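Local coordinates for protein 2-dehydropantoate 2-reductase, putative (Enterococcus faecalis, PDB 2EW2) that probably catalyses the NADPH-dependent reduction of 2-dehydropantoate (ketopantoate) to (R)-pantoate, a step in pantothenate biosynthesis, at residues Ile78-Lys83 and Cys106-Leu111; Lys101-Cys106 and Lys123-Val128. One frame throughout, in Å; residues are numbered along the deposited sequence. Where two conformers were deposited one is given.

Contact 1. Residues Ile78-Lys83 and Cys106-Leu111; sequences IIALTK and CLLNGL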
ATOM      1  N   ILE B  78      10.794  32.838 -18.038  1.00 18.21           N
ATOM      2  CA  ILE B  78       9.793  32.824 -16.985  1.00 18.28           C
ATOM      3  C   ILE B  78      10.412  32.086 -15.801  1.00 18.62           C
ATOM      4  O   ILE B  78      10.999  31.013 -15.973  1.00 18.80           O
ATOM      5  CB  ILE B  78       8.467  32.140 -17.419  1.00 18.63           C
ATOM      6  CG1 ILE B  78       7.847  32.870 -18.620  1.00 18.17           C
ATOM      7  CG2 ILE B  78       7.420  32.121 -16.238  1.00 17.28           C
ATOM      8  CD1 ILE B  78       6.737  32.056 -19.308  1.00 17.76           C
ATOM      9  N   ILE B  79      10.315  32.691 -14.621  1.00 18.64           N
ATOM     10  CA  ILE B  79      10.751  32.050 -13.396  1.00 18.95           C
ATOM     11  C   ILE B  79       9.510  31.548 -12.669  1.00 19.07           C
ATOM     12  O   ILE B  79       8.657  32.336 -12.280  1.00 18.45           O
ATOM     13  CB  ILE B  79      11.568  32.984 -12.472  1.00 19.10           C
ATOM     14  CG1 ILE B  79      12.853  33.418 -13.183  1.00 19.44           C
ATOM     15  CG2 ILE B  79      11.879  32.238 -11.142  1.00 17.72           C
ATOM     16  CD1 ILE B  79      13.519  34.699 -12.619  1.00 18.88           C
ATOM     17  N   ALA B  80       9.423  30.229 -12.513  1.00 19.45           N
ATOM     18  CA  ALA B  80       8.262  29.585 -11.911  1.00 20.55           C
ATOM     19  C   ALA B  80       8.431  29.413 -10.395  1.00 21.91           C
ATOM     20  O   ALA B  80       9.330  28.703  -9.949  1.00 21.31           O
ATOM     21  CB  ALA B  80       8.026  28.231 -12.567  1.00 19.94           C
ATOM     22  N   LEU B  81       7.560  30.068  -9.624  1.00 23.95           N
ATOM     23  CA  LEU B  81       7.507  29.919  -8.171  1.00 25.91           C
ATOM     24  C   LEU B  81       6.105  29.606  -7.632  1.00 27.72           C
ATOM     25  O   LEU B  81       5.931  29.425  -6.423  1.00 29.13           O
ATOM     26  CB  LEU B  81       8.067  31.169  -7.488  1.00 26.31           C
ATOM     27  CG  LEU B  81       9.592  31.244  -7.578  1.00 27.06           C
ATOM     28  CD1 LEU B  81      10.063  32.671  -7.722  1.00 28.92           C
ATOM     29  CD2 LEU B  81      10.226  30.553  -6.350  1.00 28.36           C
ATOM     30  N   THR B  82       5.114  29.549  -8.521  1.00 28.61           N
ATOM     31  CA  THR B  82       3.738  29.176  -8.173  1.00 29.37           C
ATOM     32  C   THR B  82       3.721  27.747  -7.616  1.00 30.13           C
ATOM     33  O   THR B  82       4.321  26.840  -8.216  1.00 30.57           O
ATOM     34  CB  THR B  82       2.863  29.228  -9.447  1.00 29.74           C
ATOM     35  OG1 THR B  82       2.950  30.536 -10.024  1.00 30.01           O
ATOM     36  CG2 THR B  82       1.401  28.921  -9.157  1.00 30.99           C
ATOM     37  N   LYS B  83       3.036  27.520  -6.495  1.00 29.41           N
ATOM     38  CA  LYS B  83       3.006  26.157  -5.945  1.00 29.31           C
ATOM     39  C   LYS B  83       2.420  25.166  -6.939  1.00 27.99           C
ATOM     40  O   LYS B  83       1.684  25.549  -7.857  1.00 26.71           O
ATOM     41  CB  LYS B  83       2.344  26.087  -4.559  1.00 29.63           C
ATOM     42  CG  LYS B  83       0.935  26.608  -4.437  1.00 31.25           C
ATOM     43  CD  LYS B  83       0.567  26.655  -2.928  1.00 32.40           C
ATOM     44  CE  LYS B  83      -0.913  26.903  -2.696  1.00 37.02           C
ATOM     45  NZ  LYS B  83      -1.757  25.731  -3.091  1.00 41.21           N
ATOM     46  N   CYS B 106      12.365  26.572 -13.370  1.00 19.64           N
ATOM     47  CA  CYS B 106      11.454  26.075 -12.350  1.00 20.33           C
ATOM     48  C   CYS B 106      12.170  26.049 -11.015  1.00 20.66           C
ATOM     49  O   CYS B 106      13.176  25.354 -10.868  1.00 19.69           O
ATOM     50  CB  CYS B 106      10.958  24.680 -12.710  1.00 21.41           C
ATOM     51  SG  CYS B 106       9.737  24.041 -11.527  1.00 22.37           S
ATOM     52  N   LEU B 107      11.651  26.817 -10.051  1.00 20.53           N
ATOM     53  CA  LEU B 107      12.244  26.867  -8.714  1.00 20.94           C
ATOM     54  C   LEU B 107      11.423  26.159  -7.638  1.00 21.67           C
ATOM     55  O   LEU B 107      11.735  26.267  -6.460  1.00 22.12           O
ATOM     56  CB  LEU B 107      12.537  28.308  -8.290  1.00 20.32           C
ATOM     57  CG  LEU B 107      13.539  29.059  -9.178  1.00 20.36           C
ATOM     58  CD1 LEU B 107      13.799  30.441  -8.597  1.00 18.46           C
ATOM     59  CD2 LEU B 107      14.829  28.288  -9.278  1.00 18.05           C
ATOM     60  N   LEU B 108      10.405  25.415  -8.049  1.00 22.27           N
ATOM     61  CA  LEU B 108       9.512  24.728  -7.116  1.00 23.74           C
ATOM     62  C   LEU B 108      10.213  23.597  -6.384  1.00 24.94           C
ATOM     63  O   LEU B 108      11.106  22.969  -6.923  1.00 24.85           O
ATOM     64  CB  LEU B 108       8.318  24.136  -7.859  1.00 23.05           C
ATOM     65  CG  LEU B 108       7.049  24.976  -8.063  1.00 23.69           C
ATOM     66  CD1 LEU B 108       7.272  26.242  -8.898  1.00 25.08           C
ATOM     67  CD2 LEU B 108       5.981  24.090  -8.704  1.00 22.86           C
ATOM     68  N   ASN B 109       9.784  23.347  -5.153  1.00 26.56           N
ATOM     69  CA  ASN B 109      10.133  22.111  -4.473  1.00 28.57           C
ATOM     70  C   ASN B 109       9.437  20.947  -5.144  1.00 28.69           C
ATOM     71  O   ASN B 109       8.317  21.077  -5.676  1.00 29.20           O
ATOM     72  CB  ASN B 109       9.723  22.166  -3.001  1.00 29.07           C
ATOM     73  CG  ASN B 109      10.542  23.151  -2.219  1.00 31.89           C
ATOM     74  OD1 ASN B 109      11.770  23.101  -2.243  1.00 35.99           O
ATOM     75  ND2 ASN B 109       9.871  24.059  -1.515  1.00 35.38           N
ATOM     76  N   GLY B 110      10.107  19.806  -5.121  1.00 28.88           N
ATOM     77  CA  GLY B 110       9.482  18.570  -5.533  1.00 28.06           C
ATOM     78  C   GLY B 110       9.777  18.185  -6.958  1.00 26.98           C
ATOM     79  O   GLY B 110      10.487  18.878  -7.684  1.00 28.15           O
ATOM     80  N   LEU B 111       9.142  17.100  -7.361  1.00 25.87           N
ATOM     81  CA  LEU B 111       9.524  16.313  -8.506  1.00 25.35           C
ATOM     82  C   LEU B 111       8.524  16.427  -9.665  1.00 24.43           C
ATOM     83  O   LEU B 111       7.311  16.473  -9.449  1.00 24.43           O
ATOM     84  CB  LEU B 111       9.573  14.852  -8.027  1.00 25.21           C
ATOM     85  CG  LEU B 111      10.097  13.768  -8.946  1.00 26.37           C
ATOM     86  CD1 LEU B 111      11.579  14.036  -9.236  1.00 24.76           C
ATOM     87  CD2 LEU B 111       9.879  12.403  -8.283  1.00 25.49           C
TER

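Contact 2. Residues Lys101-Cys106 and Lys123-Val128; sequences KTYVLC and KENILV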
ATOM      1  N   LYS B 101      11.103  30.784 -28.329  1.00 24.88           N
ATOM      2  CA  LYS B 101      12.389  31.146 -27.720  1.00 25.68           C
ATOM      3  C   LYS B 101      12.319  31.358 -26.188  1.00 24.06           C
ATOM      4  O   LYS B 101      13.323  31.668 -25.566  1.00 24.35           O
ATOM      5  CB  LYS B 101      12.999  32.387 -28.411  1.00 26.14           C
ATOM      6  CG  LYS B 101      13.272  32.206 -29.936  1.00 28.49           C
ATOM      7  CD  LYS B 101      13.933  33.464 -30.536  1.00 29.38           C
ATOM      8  CE  LYS B 101      14.415  33.269 -32.004  1.00 33.80           C
ATOM      9  NZ  LYS B 101      15.351  32.097 -32.199  1.00 37.97           N
ATOM     10  N   THR B 102      11.141  31.201 -25.593  1.00 22.01           N
ATOM     11  CA  THR B 102      10.973  31.396 -24.160  1.00 20.48           C
ATOM     12  C   THR B 102      11.484  30.203 -23.348  1.00 20.44           C
ATOM     13  O   THR B 102      11.174  29.067 -23.671  1.00 20.39           O
ATOM     14  CB  THR B 102       9.515  31.689 -23.807  1.00 20.11           C
ATOM     15  OG1 THR B 102       9.067  32.818 -24.566  1.00 18.96           O
ATOM     16  CG2 THR B 102       9.390  32.028 -22.334  1.00 19.05           C
ATOM     17  N   TYR B 103      12.280  30.478 -22.314  1.00 19.90           N
ATOM     18  CA  TYR B 103      12.746  29.463 -21.382  1.00 19.76           C
ATOM     19  C   TYR B 103      12.024  29.622 -20.057  1.00 19.23           C
ATOM     20  O   TYR B 103      11.540  30.709 -19.729  1.00 18.71           O
ATOM     21  CB  TYR B 103      14.255  29.596 -21.151  1.00 20.86           C
ATOM     22  CG  TYR B 103      15.111  29.026 -22.264  1.00 22.90           C
ATOM     23  CD1 TYR B 103      15.209  29.663 -23.511  1.00 22.39           C
ATOM     24  CD2 TYR B 103      15.860  27.849 -22.058  1.00 23.75           C
ATOM     25  CE1 TYR B 103      16.031  29.118 -24.534  1.00 24.15           C
ATOM     26  CE2 TYR B 103      16.662  27.314 -23.055  1.00 23.49           C
ATOM     27  CZ  TYR B 103      16.755  27.955 -24.279  1.00 23.26           C
ATOM     28  OH  TYR B 103      17.550  27.386 -25.254  1.00 26.15           O
ATOM     29  N   VAL B 104      11.918  28.531 -19.307  1.00 18.19           N
ATOM     30  CA  VAL B 104      11.387  28.599 -17.939  1.00 18.17           C
ATOM     31  C   VAL B 104      12.430  28.027 -16.964  1.00 17.75           C
ATOM     32  O   VAL B 104      13.094  27.002 -17.247  1.00 17.11           O
ATOM     33  CB  VAL B 104       9.997  27.874 -17.800  1.00 18.81           C
ATOM     34  CG1 VAL B 104      10.107  26.422 -18.254  1.00 19.38           C
ATOM     35  CG2 VAL B 104       9.463  27.932 -16.346  1.00 18.41           C
ATOM     36  N   LEU B 105      12.602  28.720 -15.844  1.00 17.86           N
ATOM     37  CA  LEU B 105      13.428  28.244 -14.745  1.00 17.69           C
ATOM     38  C   LEU B 105      12.481  27.870 -13.618  1.00 18.47           C
ATOM     39  O   LEU B 105      11.854  28.738 -13.000  1.00 18.36           O
ATOM     40  CB  LEU B 105      14.428  29.308 -14.253  1.00 18.24           C
ATOM     41  CG  LEU B 105      15.207  28.943 -12.970  1.00 17.39           C
ATOM     42  CD1 LEU B 105      16.086  27.682 -13.160  1.00 16.79           C
ATOM     43  CD2 LEU B 105      16.027  30.114 -12.436  1.00 17.72           C
ATOM     44  N   CYS B 106      12.365  26.572 -13.370  1.00 19.64           N
ATOM     45  CA  CYS B 106      11.454  26.075 -12.350  1.00 20.33           C
ATOM     46  C   CYS B 106      12.170  26.049 -11.015  1.00 20.66           C
ATOM     47  O   CYS B 106      13.176  25.354 -10.868  1.00 19.69           O
ATOM     48  CB  CYS B 106      10.958  24.680 -12.710  1.00 21.41           C
ATOM     49  SG  CYS B 106       9.737  24.041 -11.527  1.00 22.37           S
ATOM     50  N   LYS B 123       9.982  21.714 -24.492  0.50 27.47           N
ATOM     51  CA  LYS B 123      10.714  20.868 -23.524  0.50 27.37           C
ATOM     52  C   LYS B 123      12.217  21.156 -23.491  0.50 26.78           C
ATOM     53  O   LYS B 123      12.860  21.007 -22.449  0.50 26.67           O
ATOM     54  CB  LYS B 123      10.448  19.371 -23.783  0.50 27.78           C
ATOM     55  CG  LYS B 123      10.972  18.412 -22.693  0.50 28.18           C
ATOM     56  CD  LYS B 123      10.750  16.921 -23.059  0.50 28.23           C
ATOM     57  CE  LYS B 123      10.910  16.004 -21.831  0.50 28.06           C
ATOM     58  NZ  LYS B 123      10.403  14.617 -22.057  0.50 30.03           N
ATOM     59  N   GLU B 124      12.765  21.603 -24.623  1.00 26.17           N
ATOM     60  CA  GLU B 124      14.202  21.908 -24.734  1.00 24.96           C
ATOM     61  C   GLU B 124      14.617  23.146 -23.933  1.00 23.00           C
ATOM     62  O   GLU B 124      15.814  23.359 -23.664  1.00 22.01           O
ATOM     63  CB  GLU B 124      14.573  22.133 -26.214  1.00 25.51           C
ATOM     64  CG  GLU B 124      14.402  20.913 -27.122  1.00 29.88           C
ATOM     65  CD  GLU B 124      12.996  20.757 -27.671  1.00 33.80           C
ATOM     66  OE1 GLU B 124      12.148  21.672 -27.498  1.00 34.30           O
ATOM     67  OE2 GLU B 124      12.745  19.701 -28.288  1.00 37.07           O
ATOM     68  N   ASN B 125      13.618  23.953 -23.573  1.00 20.94           N
ATOM     69  CA  ASN B 125      13.823  25.268 -22.962  1.00 19.82           C
ATOM     70  C   ASN B 125      13.515  25.272 -21.474  1.00 18.85           C
ATOM     71  O   ASN B 125      13.298  26.321 -20.884  1.00 18.53           O
ATOM     72  CB  ASN B 125      12.915  26.331 -23.628  1.00 19.56           C
ATOM     73  CG  ASN B 125      13.205  26.548 -25.108  1.00 21.07           C
ATOM     74  OD1 ASN B 125      14.050  25.876 -25.702  1.00 20.90           O
ATOM     75  ND2 ASN B 125      12.464  27.483 -25.718  1.00 19.90           N
ATOM     76  N   ILE B 126      13.478  24.101 -20.857  1.00 18.65           N
ATOM     77  CA  ILE B 126      13.180  24.038 -19.438  1.00 18.21           C
ATOM     78  C   ILE B 126      14.449  23.889 -18.601  1.00 17.73           C
ATOM     79  O   ILE B 126      15.258  22.969 -18.824  1.00 17.43           O
ATOM     80  CB  ILE B 126      12.168  22.903 -19.121  1.00 18.82           C
ATOM     81  CG1 ILE B 126      10.864  23.133 -19.911  1.00 17.52           C
ATOM     82  CG2 ILE B 126      11.877  22.847 -17.596  1.00 18.36           C
ATOM     83  CD1 ILE B 126       9.942  21.937 -19.868  1.00 19.09           C
ATOM     84  N   LEU B 127      14.598  24.795 -17.640  1.00 16.97           N
ATOM     85  CA  LEU B 127      15.702  24.763 -16.668  1.00 17.45           C
ATOM     86  C   LEU B 127      15.133  24.471 -15.291  1.00 17.65           C
ATOM     87  O   LEU B 127      13.987  24.840 -14.989  1.00 18.28           O
ATOM     88  CB  LEU B 127      16.418  26.124 -16.607  1.00 17.27           C
ATOM     89  CG  LEU B 127      16.689  26.893 -17.911  1.00 17.23           C
ATOM     90  CD1 LEU B 127      17.313  28.276 -17.654  1.00 16.28           C
ATOM     91  CD2 LEU B 127      17.552  26.078 -18.827  1.00 16.62           C
ATOM     92  N   VAL B 128      15.929  23.843 -14.438  1.00 17.26           N
ATOM     93  CA  VAL B 128      15.476  23.603 -13.066  1.00 18.23           C
ATOM     94  C   VAL B 128      16.484  24.228 -12.116  1.00 18.77           C
ATOM     95  O   VAL B 128      17.677  24.230 -12.391  1.00 18.39           O
ATOM     96  CB  VAL B 128      15.249  22.079 -12.813  1.00 18.29           C
ATOM     97  CG1 VAL B 128      16.513  21.262 -13.092  1.00 18.52           C
ATOM     98  CG2 VAL B 128      14.716  21.822 -11.430  1.00 20.60           C
TER
HETATM   99  O   HOH W   1      17.243  24.801 -25.709  1.00 30.77           O

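Contact 1. Residues Ile78-Lys83 and Cys106-Leu111
In the Rossmann-type sheet of the domain that probably binds NADP, two neighbouring parallel strands finish side by side, Ala80 pairing with Cys106 before both chains turn off into loops. The last bond of the pair runs from Leu107 N to Ala80 O at 3.0 Å. Ala80 and Cys106 send their side chains to one face of the sheet, where Phe91 of helix 84-94 meets Ala80 and His113 meets Cys106; the methyl of Ala80 is small enough to sit against the neighbouring strand while it also touches Phe91.

The other side is built from larger aliphatic groups. Ile79 has its CG2 branch anti to the backbone N, and this methyl meets Leu107 CD1 at 3.7 Å, the two side chains running obliquely to each other. Leu18 of helix 13-24 touches both of them, giving a hydrophobic seam between sheet and helix. Leu81 starts away from the 106-111 segment, but its branched end swings back and CD2 reaches Leu107 CB at 3.8 Å. Leu81 also packs on Met14, in the first turn of helix 13-24, where the sequence runs through a glycine-rich pattern consistent with the dinucleotide-binding turn of Rossmann folds.

Beyond the paired strands Leu108 reaches across to the 78-83 segment where the chains leave the sheet. Its CD1 lies 3.4 Å from Ala80 O and 4.2 Å from Ala80 CB. The same leucine crowds Thr82 O, a buried carbonyl oxygen that has no polar partner in the model: the oxygen faces the forked end of the leucine, with CD1 3.1 Å and CD2 3.2 Å from Thr82 O.

Contact 2. Residues Lys101-Cys106 and Lys123-Val128
The ring of Tyr103 is overlapped on one face by the side chain of Asn125, whose CB sits 3.7 Å from the ring centroid, only 14° off its normal, in a CH-pi contact. Ring and amide planes are just 11° apart, so the carboxamide stacks flat over the phenol. Asn125 CG is anti to its own carbonyl carbon (chi1 -63°), and from there ND2 donates to Thr102 O at 2.9 Å, approaching from above that carbonyl's plane. A second bond from ND2, to Glu100 O, helps fix the amide's rotation, a task asparagine suits because its short side chain carries a two-proton donor. At the far end of the tyrosine a water links OH to Glu124 O, and Phe163 also stacks on the ring.

Past this corner the backbones pair in parallel. Leu127 N donates to Val104 O at 2.7 Å, and Cys106 N to Leu127 O at 2.9 Å. Val104 and Ile126, beta-branched residues at home in strands, lie side by side with their CG1 atoms 3.8 Å apart, and Leu117 of helix 114-117 touches both. On the opposite face Leu105 CD1 crosses to Leu127 CB at 3.8 Å, beneath helix 161-173. Adjacent parallel strands linked through a short helix, here 114-117, make this a beta-alpha-beta crossover of the Rossmann-type domain.

In the fold
From the N terminus the chain passes through strand 77-80, helix 84-94 and then strand 103-106, where contact 1 closes the first loop by bringing 106-111 back beside 78-83. It continues through helix 114-117 to strand 126-131, and contact 2 closes the second loop on 101-106. The segments alternate along the chain, so the two contacts cross, and they share Cys106. Strand 103-106 is the middle one of three consecutive parallel strands: Ile78 probably bonds through its backbone to Tyr103 and Leu105 on one edge, while 123-128 pairs along the other. Together the contacts tie two successive strand-helix-strand units into one sheet.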